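DNA repair protein RecO (Deinococcus radiodurans, PDB 1U5K) probably takes part in DNA repair and in recombination by the RecF pathway, and carries a zinc ion bound by four cysteines. Local coordinates at residues 78-83 and 122-127; 51-56 and 91-96; 130-135 and 200-205; 9-14 and 111-116. All blocks are in the same frame, centred on the assembly; numbering follows the deposited sequence.

Starting from the N terminus, strand 5-17 of the OB fold makes the first of the four contacts: interaction 4 joins 9-14 to 111-116 on helix 110-125 and closes a loop of 96 residues. Interaction 2, between 51-56 and 91-96 on helix 86-102, is nested inside that loop and meets it through probable backbone hydrogen bonds between 9-14 and 51-56. Interaction 1 brings the connection 78-83 back to 122-127 at the end of helix 110-125, and its segments alternate with those of both 2 and 4. Interaction 3 follows in series, joining helix 129-141 to helix 198-203. Interactions 4, 2 and 1 tie the OB fold and its connection to the helices; interaction 3 works within the helical part.

Interaction 1 (78-83 and 122-127); sequences GALPTL and GVAHQP
Leu80, Thr82 and Leu83 lie in the connection that leads from the OB-fold strand 69-78 into helix 86-102, and they meet the last turn of helix 110-125. Leu80 comes first. Its CD2 reaches two neighbours, Ala124 CB at 3.9 Å and His125 NE2 at 3.5 Å, and its side chain crosses that of His125 at about a right angle. The Leu80 carbonyl accepts the backbone N of Leu83, which closes a short 3-10 turn and carries Thr82 and Leu83 round to the same helix end. The placing of the Thr82 methyl is doubtful, since it lies too close to the Ala124 carbonyl. A water donates to Ala124 O at 2.8 Å and has only a weak, long link to Thr82 OG1. The CB bond of buried Leu83 does not point at helix 110-125, but CG, anti to the carbonyl carbon (chi1 -66°), comes nearer to it; the side chain also packs on Phe53, Arg88 and Ala92. Arg88, on helix 86-102, in turn hydrogen-bonds the carbonyls of Val123 and Gln126, so the helix end is held by polar bonds beside this apolar patch. The Leu83 methyl CD2 touches both Val123 CG1, at 3.8 Å, and Ala124 CB, at 3.7 Å.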
loop_
_atom_site.group_PDB
_atom_site.type_symbol
_atom_site.label_atom_id
_atom_site.label_comp_id
_atom_site.label_asym_id
_atom_site.label_seq_id
_atom_site.Cartn_x
_atom_site.Cartn_y
_atom_site.Cartn_z
ATOM N N GLY A 78 15.075 2.961 24.230
ATOM C CA GLY A 78 15.648 1.808 23.564
ATOM C C GLY A 78 15.705 2.096 22.080
ATOM O O GLY A 78 14.753 2.608 21.487
ATOM N N ALA A 79 16.863 1.811 21.501
ATOM C CA ALA A 79 17.047 1.884 20.062
ATOM C C ALA A 79 17.840 0.675 19.586
ATOM O O ALA A 79 18.516 0.024 20.380
ATOM C CB ALA A 79 17.722 3.189 19.676
ATOM N N LEU A 80 17.734 0.387 18.295
ATOM C CA LEU A 80 18.440 -0.701 17.631
ATOM C C LEU A 80 19.106 -0.098 16.392
ATOM O O LEU A 80 18.521 -0.096 15.304
ATOM C CB LEU A 80 17.463 -1.829 17.285
ATOM C CG LEU A 80 16.709 -2.508 18.429
ATOM C CD1 LEU A 80 15.361 -3.121 18.010
ATOM C CD2 LEU A 80 17.552 -3.607 19.065
ATOM N N PRO A 81 20.317 0.431 16.554
ATOM C CA PRO A 81 20.997 1.181 15.486
ATOM C C PRO A 81 21.247 0.365 14.222
ATOM O O PRO A 81 21.382 0.838 13.108
ATOM C CB PRO A 81 22.350 1.577 16.100
ATOM C CG PRO A 81 22.353 1.149 17.510
ATOM C CD PRO A 81 21.090 0.373 17.812
ATOM N N THR A 82 21.288 -0.944 14.406
ATOM C CA THR A 82 21.560 -1.894 13.343
ATOM C C THR A 82 20.386 -2.026 12.351
ATOM O O THR A 82 20.554 -2.415 11.188
ATOM C CB THR A 82 21.870 -3.115 14.233
ATOM O OG1 THR A 82 23.235 -3.559 14.164
ATOM C CG2 THR A 82 20.909 -4.235 14.184
ATOM N N LEU A 83 19.187 -1.672 12.801
ATOM C CA LEU A 83 18.033 -1.491 11.919
ATOM C C LEU A 83 18.218 -0.464 10.813
ATOM O O LEU A 83 17.436 -0.434 9.864
ATOM C CB LEU A 83 16.769 -1.203 12.726
ATOM C CG LEU A 83 16.271 -2.333 13.623
ATOM C CD1 LEU A 83 14.969 -1.993 14.347
ATOM C CD2 LEU A 83 16.172 -3.645 12.851
ATOM N N GLY A 122 15.292 -9.570 17.178
ATOM C CA GLY A 122 15.721 -10.604 16.255
ATOM C C GLY A 122 16.137 -10.131 14.878
ATOM O O GLY A 122 17.145 -10.594 14.342
ATOM N N VAL A 123 15.366 -9.222 14.284
ATOM C CA VAL A 123 15.689 -8.700 12.965
ATOM C C VAL A 123 16.943 -7.843 13.069
ATOM O O VAL A 123 17.738 -7.765 12.135
ATOM C CB VAL A 123 14.509 -7.894 12.387
ATOM C CG1 VAL A 123 14.936 -6.941 11.296
ATOM C CG2 VAL A 123 13.420 -8.836 11.890
ATOM N N ALA A 124 17.095 -7.175 14.205
ATOM C CA ALA A 124 18.247 -6.305 14.417
ATOM C C ALA A 124 19.527 -7.111 14.659
ATOM O O ALA A 124 20.598 -6.657 14.263
ATOM C CB ALA A 124 17.998 -5.379 15.587
ATOM N N HIS A 125 19.425 -8.275 15.294
ATOM C CA HIS A 125 20.612 -8.992 15.782
ATOM C C HIS A 125 20.965 -10.335 15.164
ATOM O O HIS A 125 22.124 -10.757 15.262
ATOM C CB HIS A 125 20.494 -9.198 17.286
ATOM C CG HIS A 125 20.361 -7.917 18.037
ATOM N ND1 HIS A 125 21.169 -6.835 17.775
ATOM C CD2 HIS A 125 19.493 -7.519 18.998
ATOM C CE1 HIS A 125 20.840 -5.842 18.580
ATOM N NE2 HIS A 125 19.819 -6.226 19.323
ATOM N N GLN A 126 19.995 -11.014 14.560
ATOM C CA GLN A 126 20.186 -12.373 14.062
ATOM C C GLN A 126 20.717 -12.444 12.625
ATOM O O GLN A 126 20.524 -11.515 11.835
ATOM C CB GLN A 126 18.914 -13.220 14.209
ATOM C CG GLN A 126 18.364 -13.422 15.615
ATOM C CD GLN A 126 19.223 -14.254 16.569
ATOM O OE1 GLN A 126 18.691 -14.850 17.506
ATOM N NE2 GLN A 126 20.532 -14.286 16.353
ATOM N N PRO A 127 21.483 -13.487 12.302
ATOM C CA PRO A 127 22.031 -13.650 10.952
ATOM C C PRO A 127 21.014 -13.718 9.801
ATOM O O PRO A 127 21.378 -13.291 8.715
ATOM C CB PRO A 127 22.839 -14.957 11.025
ATOM C CG PRO A 127 22.867 -15.419 12.441
ATOM C CD PRO A 127 22.060 -14.455 13.247
HETATM O O HOH W 1 23.353 -7.036 14.027
#

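Interaction 2 (51-56 and 91-96); sequences NLFHHV and FAHLMA
Phe53 reaches out from a type II turn, Asn51 to His54, just ahead of strand 55-61 of the OB fold, and lays its ring against helix 86-102. This is the tight part. Ala92 CB stands over the middle of one face, 3.7 Å from the ring centroid and 10° off the normal, a CH-pi contact; the opposite face is covered by Leu52 CB. The Phe53 CB bond points at the helix and CG is anti to the carbonyl carbon (chi1 -42°); the ring ends up between the two. Its far end meets the helix backbone, CZ lying 3.5 Å from His93 N, while Ala96 CB sits at the ring edge, 4.2 Å from CE2. Tyr89 adds an edge-to-face partner. The looser side belongs to Leu52, a partly exposed residue whose CD1 comes no nearer than 4.3 Å to His93 ND1; the His93 side chain also packs on Pro81 of the second subunit. An alanine in place of Phe53 would probably open a gap beside Ala92 and Ala96 and leave Tyr89 without its ring partner. Hydrocarbon side chains and helix backbone make the tight part, which implies a hold by shape and burial more than by directed polar bonds.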
loop_
_atom_site.group_PDB
_atom_site.type_symbol
_atom_site.label_atom_id
_atom_site.label_comp_id
_atom_site.label_asym_id
_atom_site.label_seq_id
_atom_site.Cartn_x
_atom_site.Cartn_y
_atom_site.Cartn_z
ATOM N N ASN A 51 11.139 8.263 16.111
ATOM C CA ASN A 51 11.397 7.666 14.806
ATOM C C ASN A 51 11.119 6.173 14.811
ATOM O O ASN A 51 11.067 5.557 15.873
ATOM C CB ASN A 51 12.825 7.946 14.336
ATOM C CG ASN A 51 12.945 9.299 13.670
ATOM O OD1 ASN A 51 12.561 9.491 12.507
ATOM N ND2 ASN A 51 13.467 10.255 14.432
ATOM N N LEU A 52 10.942 5.622 13.616
ATOM C CA LEU A 52 10.542 4.234 13.475
ATOM C C LEU A 52 11.454 3.331 14.280
ATOM O O LEU A 52 12.677 3.484 14.258
ATOM C CB LEU A 52 10.569 3.739 12.030
ATOM C CG LEU A 52 9.321 3.953 11.194
ATOM C CD1 LEU A 52 9.447 3.251 9.851
ATOM C CD2 LEU A 52 8.124 3.471 11.938
ATOM N N PHE A 53 10.795 2.419 14.985
ATOM C CA PHE A 53 11.450 1.318 15.666
ATOM C C PHE A 53 12.060 1.720 17.009
ATOM O O PHE A 53 12.552 0.870 17.739
ATOM C CB PHE A 53 12.436 0.565 14.763
ATOM C CG PHE A 53 11.927 0.318 13.359
ATOM C CD1 PHE A 53 12.710 0.620 12.257
ATOM C CD2 PHE A 53 10.634 -0.108 13.126
ATOM C CE1 PHE A 53 12.251 0.426 10.950
ATOM C CE2 PHE A 53 10.165 -0.291 11.842
ATOM C CZ PHE A 53 10.958 -0.026 10.745
ATOM N N HIS A 54 11.963 2.983 17.394
ATOM C CA HIS A 54 12.412 3.385 18.720
ATOM C C HIS A 54 11.402 2.962 19.779
ATOM O O HIS A 54 10.193 3.042 19.548
ATOM C CB HIS A 54 12.571 4.903 18.768
ATOM C CG HIS A 54 13.796 5.421 18.083
ATOM N ND1 HIS A 54 14.089 6.767 18.035
ATOM C CD2 HIS A 54 14.827 4.790 17.472
ATOM C CE1 HIS A 54 15.236 6.943 17.401
ATOM N NE2 HIS A 54 15.720 5.758 17.078
ATOM N N HIS A 55 11.892 2.485 20.920
ATOM C CA HIS A 55 11.060 2.246 22.099
ATOM C C HIS A 55 11.108 3.564 22.862
ATOM O O HIS A 55 12.185 3.985 23.291
ATOM C CB HIS A 55 11.585 1.072 22.946
ATOM C CG HIS A 55 10.652 0.608 24.023
ATOM N ND1 HIS A 55 10.488 -0.723 24.337
ATOM C CD2 HIS A 55 9.804 1.285 24.832
ATOM C CE1 HIS A 55 9.594 -0.844 25.303
ATOM N NE2 HIS A 55 9.150 0.363 25.612
ATOM N N VAL A 56 9.964 4.233 22.972
ATOM C CA VAL A 56 9.865 5.522 23.643
ATOM C C VAL A 56 8.914 5.484 24.828
ATOM O O VAL A 56 7.965 4.699 24.852
ATOM C CB VAL A 56 9.445 6.635 22.681
ATOM C CG1 VAL A 56 10.461 6.756 21.565
ATOM C CG2 VAL A 56 8.031 6.406 22.137
ATOM N N PHE A 91 12.841 -5.708 7.051
ATOM C CA PHE A 91 12.136 -6.696 7.851
ATOM C C PHE A 91 11.494 -6.092 9.103
ATOM O O PHE A 91 10.382 -6.499 9.435
ATOM C CB PHE A 91 13.005 -7.933 8.115
ATOM C CG PHE A 91 13.156 -8.817 6.905
ATOM C CD1 PHE A 91 14.381 -8.961 6.270
ATOM C CD2 PHE A 91 12.051 -9.466 6.358
ATOM C CE1 PHE A 91 14.495 -9.715 5.095
ATOM C CE2 PHE A 91 12.176 -10.250 5.221
ATOM C CZ PHE A 91 13.399 -10.370 4.562
ATOM N N ALA A 92 12.139 -5.129 9.764
ATOM C CA ALA A 92 11.531 -4.373 10.852
ATOM C C ALA A 92 10.248 -3.711 10.351
ATOM O O ALA A 92 9.221 -3.730 11.020
ATOM C CB ALA A 92 12.489 -3.305 11.439
ATOM N N HIS A 93 10.322 -3.117 9.167
ATOM C CA HIS A 93 9.210 -2.396 8.561
ATOM C C HIS A 93 8.043 -3.331 8.228
ATOM O O HIS A 93 6.893 -3.004 8.495
ATOM C CB HIS A 93 9.762 -1.715 7.331
ATOM C CG HIS A 93 8.896 -0.661 6.719
ATOM N ND1 HIS A 93 7.977 0.075 7.433
ATOM C CD2 HIS A 93 8.871 -0.173 5.456
ATOM C CE1 HIS A 93 7.408 0.957 6.633
ATOM N NE2 HIS A 93 7.908 0.804 5.422
ATOM N N LEU A 94 8.349 -4.504 7.690
ATOM C CA LEU A 94 7.357 -5.547 7.500
ATOM C C LEU A 94 6.670 -5.929 8.814
ATOM O O LEU A 94 5.446 -5.983 8.859
ATOM C CB LEU A 94 7.966 -6.754 6.797
ATOM C CG LEU A 94 7.138 -8.026 6.651
ATOM C CD1 LEU A 94 5.833 -7.742 5.939
ATOM C CD2 LEU A 94 7.956 -9.038 5.880
ATOM N N MET A 95 7.424 -6.200 9.874
ATOM C CA MET A 95 6.805 -6.609 11.139
ATOM C C MET A 95 5.872 -5.504 11.616
ATOM O O MET A 95 4.794 -5.818 12.106
ATOM C CB MET A 95 7.832 -6.891 12.228
ATOM C CG MET A 95 8.708 -8.078 11.856
ATOM S SD MET A 95 7.846 -9.632 11.689
ATOM C CE MET A 95 7.336 -9.609 10.048
ATOM N N ALA A 96 6.298 -4.251 11.483
ATOM C CA ALA A 96 5.517 -3.120 11.959
ATOM C C ALA A 96 4.153 -3.031 11.267
ATOM O O ALA A 96 3.116 -2.973 11.934
ATOM C CB ALA A 96 6.287 -1.836 11.838
#

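Interaction 3 (130-135 and 200-205); sequences EWVALV and ASFEQP
Ser201 O is gripped by two N-H groups, the indole NE1 of Trp131 and the backbone N of Gln204, which arrive from opposite faces of the carbonyl plane. The indole bond, 3.0 Å from Trp131 NE1 to Ser201 O, is nearly straight at 163°, and the oxygen lies in the plane of the ring. This bond pins helix 129-141 to helix 198-203, helix-to-helix packing within the C-terminal family region of RecO. CG of Trp131 is anti to the backbone N (chi1 -173°), which brings it up to Pro205 CB, and the indole is covered on both faces. Val135 CG2 of its own helix lies over one and Pro205 CA over the other, both offset toward the rim; Pro205 CA is 3.7 Å from the centroid of the five-membered ring, a CH-pi contact. Phe189 and Arg211 also touch this side chain. A leucine in place of Trp131 would probably leave Ser201 O without its indole donor and open a gap against Pro205. The Phe202 CB bond points away from helix 129-141, but its ring turns back to it: CZ is 4.0 Å from Val132 CG1. Val135 CG1 touches both Ser201 CB, at 3.7 Å, and Phe202 CE2, at 3.8 Å.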
loop_
_atom_site.group_PDB
_atom_site.type_symbol
_atom_site.label_atom_id
_atom_site.label_comp_id
_atom_site.label_asym_id
_atom_site.label_seq_id
_atom_site.Cartn_x
_atom_site.Cartn_y
_atom_site.Cartn_z
ATOM N N GLU A 130 15.096 -12.521 7.542
ATOM C CA GLU A 130 13.901 -13.021 6.871
ATOM C C GLU A 130 13.271 -14.127 7.713
ATOM O O GLU A 130 12.047 -14.166 7.880
ATOM C CB GLU A 130 14.163 -13.540 5.453
ATOM C CG GLU A 130 12.861 -13.969 4.792
ATOM C CD GLU A 130 13.019 -14.699 3.480
ATOM O OE1 GLU A 130 14.139 -15.181 3.255
ATOM O OE2 GLU A 130 12.070 -14.784 2.662
ATOM N N TRP A 131 14.109 -15.015 8.249
ATOM C CA TRP A 131 13.620 -16.156 9.005
ATOM C C TRP A 131 12.998 -15.691 10.326
ATOM O O TRP A 131 11.981 -16.233 10.775
ATOM C CB TRP A 131 14.680 -17.241 9.244
ATOM C CG TRP A 131 14.093 -18.458 9.877
ATOM C CD1 TRP A 131 14.409 -18.972 11.091
ATOM C CD2 TRP A 131 13.063 -19.297 9.345
ATOM N NE1 TRP A 131 13.628 -20.068 11.357
ATOM C CE2 TRP A 131 12.802 -20.302 10.296
ATOM C CE3 TRP A 131 12.329 -19.305 8.152
ATOM C CZ2 TRP A 131 11.836 -21.294 10.105
ATOM C CZ3 TRP A 131 11.354 -20.251 7.981
ATOM C CH2 TRP A 131 11.140 -21.259 8.934
ATOM N N VAL A 132 13.611 -14.700 10.962
ATOM C CA VAL A 132 13.008 -14.114 12.160
ATOM C C VAL A 132 11.594 -13.629 11.820
ATOM O O VAL A 132 10.635 -13.909 12.539
ATOM C CB VAL A 132 13.865 -12.980 12.741
ATOM C CG1 VAL A 132 13.242 -12.350 13.970
ATOM C CG2 VAL A 132 15.260 -13.487 13.135
ATOM N N ALA A 133 11.458 -12.912 10.712
ATOM C CA ALA A 133 10.165 -12.330 10.359
ATOM C C ALA A 133 9.123 -13.387 10.017
ATOM O O ALA A 133 7.980 -13.247 10.446
ATOM C CB ALA A 133 10.316 -11.316 9.227
ATOM N N LEU A 134 9.496 -14.438 9.287
ATOM C CA LEU A 134 8.610 -15.564 9.038
ATOM C C LEU A 134 8.095 -16.165 10.336
ATOM O O LEU A 134 6.892 -16.327 10.550
ATOM C CB LEU A 134 9.227 -16.652 8.157
ATOM C CG LEU A 134 8.987 -16.444 6.674
ATOM C CD1 LEU A 134 9.839 -17.415 5.899
ATOM C CD2 LEU A 134 7.509 -16.488 6.248
ATOM N N VAL A 135 9.026 -16.459 11.230
ATOM C CA VAL A 135 8.707 -17.126 12.479
ATOM C C VAL A 135 7.795 -16.276 13.351
ATOM O O VAL A 135 6.806 -16.772 13.873
ATOM C CB VAL A 135 9.985 -17.530 13.233
ATOM C CG1 VAL A 135 9.668 -17.947 14.646
ATOM C CG2 VAL A 135 10.657 -18.642 12.473
ATOM N N ALA A 200 12.906 -22.402 19.497
ATOM C CA ALA A 200 12.879 -23.661 18.761
ATOM C C ALA A 200 12.808 -23.482 17.248
ATOM O O ALA A 200 13.566 -24.112 16.513
ATOM C CB ALA A 200 11.721 -24.524 19.248
ATOM N N SER A 201 11.930 -22.611 16.761
ATOM C CA SER A 201 11.826 -22.357 15.327
ATOM C C SER A 201 13.056 -21.721 14.686
ATOM O O SER A 201 13.399 -22.054 13.554
ATOM C CB SER A 201 10.591 -21.502 15.034
ATOM O OG SER A 201 9.420 -22.273 15.197
ATOM N N PHE A 202 13.713 -20.813 15.398
ATOM C CA PHE A 202 14.933 -20.170 14.913
ATOM C C PHE A 202 16.031 -21.192 14.637
ATOM O O PHE A 202 16.925 -20.948 13.826
ATOM C CB PHE A 202 15.501 -19.157 15.913
ATOM C CG PHE A 202 14.723 -17.881 16.068
ATOM C CD1 PHE A 202 15.053 -17.021 17.100
ATOM C CD2 PHE A 202 13.673 -17.531 15.231
ATOM C CE1 PHE A 202 14.364 -15.838 17.304
ATOM C CE2 PHE A 202 12.986 -16.352 15.423
ATOM C CZ PHE A 202 13.329 -15.483 16.442
ATOM N N GLU A 203 15.975 -22.325 15.327
ATOM C CA GLU A 203 16.979 -23.370 15.175
ATOM C C GLU A 203 16.681 -24.253 13.966
ATOM O O GLU A 203 17.567 -24.935 13.457
ATOM C CB GLU A 203 17.128 -24.142 16.493
ATOM C CG GLU A 203 16.439 -25.500 16.478
ATOM C CD GLU A 203 15.788 -25.922 17.786
ATOM O OE1 GLU A 203 16.310 -25.591 18.882
ATOM O OE2 GLU A 203 14.746 -26.614 17.681
ATOM N N GLN A 204 15.454 -24.216 13.450
ATOM C CA GLN A 204 15.101 -25.014 12.282
ATOM C C GLN A 204 14.690 -24.208 11.062
ATOM O O GLN A 204 13.560 -24.370 10.595
ATOM C CB GLN A 204 13.934 -25.944 12.627
ATOM C CG GLN A 204 14.055 -26.676 13.953
ATOM C CD GLN A 204 13.600 -28.127 13.895
ATOM O OE1 GLN A 204 13.253 -28.645 12.828
ATOM N NE2 GLN A 204 13.617 -28.794 15.047
ATOM N N PRO A 205 15.570 -23.384 10.501
ATOM C CA PRO A 205 15.166 -22.578 9.347
ATOM C C PRO A 205 14.746 -23.421 8.143
ATOM O O PRO A 205 15.300 -24.488 7.888
ATOM C CB PRO A 205 16.414 -21.748 9.023
ATOM C CG PRO A 205 17.564 -22.499 9.640
ATOM C CD PRO A 205 16.987 -23.166 10.851
#

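Interaction 4 (9-14 and 111-116); sequences SGIVIR and QAFDLF
Ile11 and Ile13 point from strand 5-17 at two phenylalanines of helix 110-125, Phe113 and Phe116, one helical turn apart. Both phenylalanines have CG anti to the backbone N; the Phe116 CB bond points at the strand, whereas at Phe113 it is the ring end that comes near. Ile11 splits its branches between them. Its CG1 is anti to the carbonyl carbon (chi1 -65°), and the methyl beyond it, CD1, reaches Phe113 CE1 at 3.9 Å; the other branch, CG2, lies in the plane of the Phe116 ring at its edge, 4.0 Å from CE2. Ile13 is turned differently. CG1 takes the crowded position between backbone N and carbonyl carbon (chi1 64°), and CG2, anti to the carbonyl carbon, comes to 3.7 Å from Phe116 CZ. At Gly10, CA itself packs on the Phe113 ring, 4.0 Å from CE1. The axes of 9-14 and 111-116 come within 9.9 Å, with 58° between their N-to-C directions. Ala96 and Asp100 of helix 86-102 also touch Ile13, while Met95 and Ala99 reach Phe116. Ile13 and Arg14 both face Thr26 in a classic beta bulge, where a face of the OB-fold sheet packs on the helices.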
loop_
_atom_site.group_PDB
_atom_site.type_symbol
_atom_site.label_atom_id
_atom_site.label_comp_id
_atom_site.label_asym_id
_atom_site.label_seq_id
_atom_site.Cartn_x
_atom_site.Cartn_y
_atom_site.Cartn_z
ATOM N N SER A 9 4.378 3.685 27.047
ATOM C CA SER A 9 5.695 3.242 26.608
ATOM C C SER A 9 5.538 2.189 25.507
ATOM O O SER A 9 4.796 1.217 25.640
ATOM C CB SER A 9 6.470 2.660 27.793
ATOM O OG SER A 9 7.812 2.376 27.431
ATOM N N GLY A 10 6.189 2.412 24.375
ATOM C CA GLY A 10 6.137 1.429 23.313
ATOM C C GLY A 10 6.984 1.849 22.139
ATOM O O GLY A 10 7.777 2.782 22.228
ATOM N N ILE A 11 6.750 1.149 21.035
ATOM C CA ILE A 11 7.568 1.214 19.846
ATOM C C ILE A 11 6.826 1.929 18.725
ATOM O O ILE A 11 5.709 1.557 18.368
ATOM C CB ILE A 11 7.903 -0.231 19.431
ATOM C CG1 ILE A 11 8.779 -0.867 20.517
ATOM C CG2 ILE A 11 8.716 -0.163 18.152
ATOM C CD1 ILE A 11 8.994 -2.329 20.375
ATOM N N VAL A 12 7.527 2.883 18.128
ATOM C CA VAL A 12 7.021 3.687 17.031
ATOM C C VAL A 12 7.003 2.800 15.805
ATOM O O VAL A 12 8.035 2.271 15.417
ATOM C CB VAL A 12 7.929 4.894 16.739
ATOM C CG1 VAL A 12 7.413 5.719 15.582
ATOM C CG2 VAL A 12 8.053 5.757 17.947
ATOM N N ILE A 13 5.829 2.609 15.225
ATOM C CA ILE A 13 5.662 1.817 14.014
ATOM C C ILE A 13 5.332 2.617 12.752
ATOM O O ILE A 13 5.453 2.098 11.640
ATOM C CB ILE A 13 4.684 0.654 14.222
ATOM C CG1 ILE A 13 3.268 1.133 14.540
ATOM C CG2 ILE A 13 5.246 -0.281 15.262
ATOM C CD1 ILE A 13 2.171 0.159 14.183
ATOM N N ARG A 14 4.936 3.876 12.921
ATOM C CA ARG A 14 4.662 4.769 11.806
ATOM C C ARG A 14 4.853 6.209 12.273
ATOM O O ARG A 14 4.461 6.558 13.386
ATOM C CB ARG A 14 3.247 4.580 11.244
ATOM C CG ARG A 14 3.131 4.986 9.787
ATOM C CD ARG A 14 1.794 4.658 9.097
ATOM N NE ARG A 14 1.491 3.228 9.099
ATOM C CZ ARG A 14 0.631 2.638 9.915
ATOM N NH1 ARG A 14 -0.089 3.337 10.786
ATOM N NH2 ARG A 14 0.446 1.330 9.843
ATOM N N GLN A 111 1.126 -9.590 25.617
ATOM C CA GLN A 111 1.854 -10.727 25.068
ATOM C C GLN A 111 2.263 -10.424 23.626
ATOM O O GLN A 111 3.376 -10.720 23.203
ATOM C CB GLN A 111 1.003 -11.994 25.143
ATOM C CG GLN A 111 0.738 -12.516 26.549
ATOM C CD GLN A 111 -0.342 -11.791 27.333
ATOM O OE1 GLN A 111 -1.111 -10.981 26.804
ATOM N NE2 GLN A 111 -0.401 -12.095 28.622
ATOM N N ALA A 112 1.368 -9.764 22.897
ATOM C CA ALA A 112 1.598 -9.358 21.522
ATOM C C ALA A 112 2.697 -8.311 21.480
ATOM O O ALA A 112 3.613 -8.434 20.673
ATOM C CB ALA A 112 0.304 -8.858 20.881
ATOM N N PHE A 113 2.653 -7.337 22.383
ATOM C CA PHE A 113 3.697 -6.330 22.478
ATOM C C PHE A 113 5.068 -6.982 22.679
ATOM O O PHE A 113 6.036 -6.654 21.985
ATOM C CB PHE A 113 3.477 -5.291 23.587
ATOM C CG PHE A 113 4.651 -4.348 23.715
ATOM C CD1 PHE A 113 4.828 -3.327 22.800
ATOM C CD2 PHE A 113 5.643 -4.567 24.661
ATOM C CE1 PHE A 113 5.944 -2.519 22.845
ATOM C CE2 PHE A 113 6.762 -3.770 24.722
ATOM C CZ PHE A 113 6.916 -2.750 23.819
ATOM N N ASP A 114 5.136 -7.923 23.614
ATOM C CA ASP A 114 6.423 -8.528 23.957
ATOM C C ASP A 114 7.013 -9.323 22.793
ATOM O O ASP A 114 8.217 -9.273 22.522
ATOM C CB ASP A 114 6.261 -9.493 25.127
ATOM C CG ASP A 114 6.102 -8.784 26.454
ATOM O OD1 ASP A 114 6.563 -7.628 26.608
ATOM O OD2 ASP A 114 5.523 -9.361 27.391
ATOM N N LEU A 115 6.145 -10.079 22.133
ATOM C CA LEU A 115 6.508 -10.812 20.933
ATOM C C LEU A 115 6.909 -9.880 19.800
ATOM O O LEU A 115 7.855 -10.175 19.062
ATOM C CB LEU A 115 5.361 -11.687 20.448
ATOM C CG LEU A 115 5.529 -13.142 20.019
ATOM C CD1 LEU A 115 4.728 -13.354 18.752
ATOM C CD2 LEU A 115 6.927 -13.734 19.887
ATOM N N PHE A 116 6.157 -8.799 19.601
ATOM C CA PHE A 116 6.558 -7.813 18.596
ATOM C C PHE A 116 7.947 -7.208 18.847
ATOM O O PHE A 116 8.790 -7.124 17.951
ATOM C CB PHE A 116 5.503 -6.716 18.458
ATOM C CG PHE A 116 5.904 -5.639 17.509
ATOM C CD1 PHE A 116 5.831 -5.859 16.142
ATOM C CD2 PHE A 116 6.367 -4.433 17.977
ATOM C CE1 PHE A 116 6.245 -4.885 15.259
ATOM C CE2 PHE A 116 6.768 -3.456 17.103
ATOM C CZ PHE A 116 6.712 -3.680 15.744
#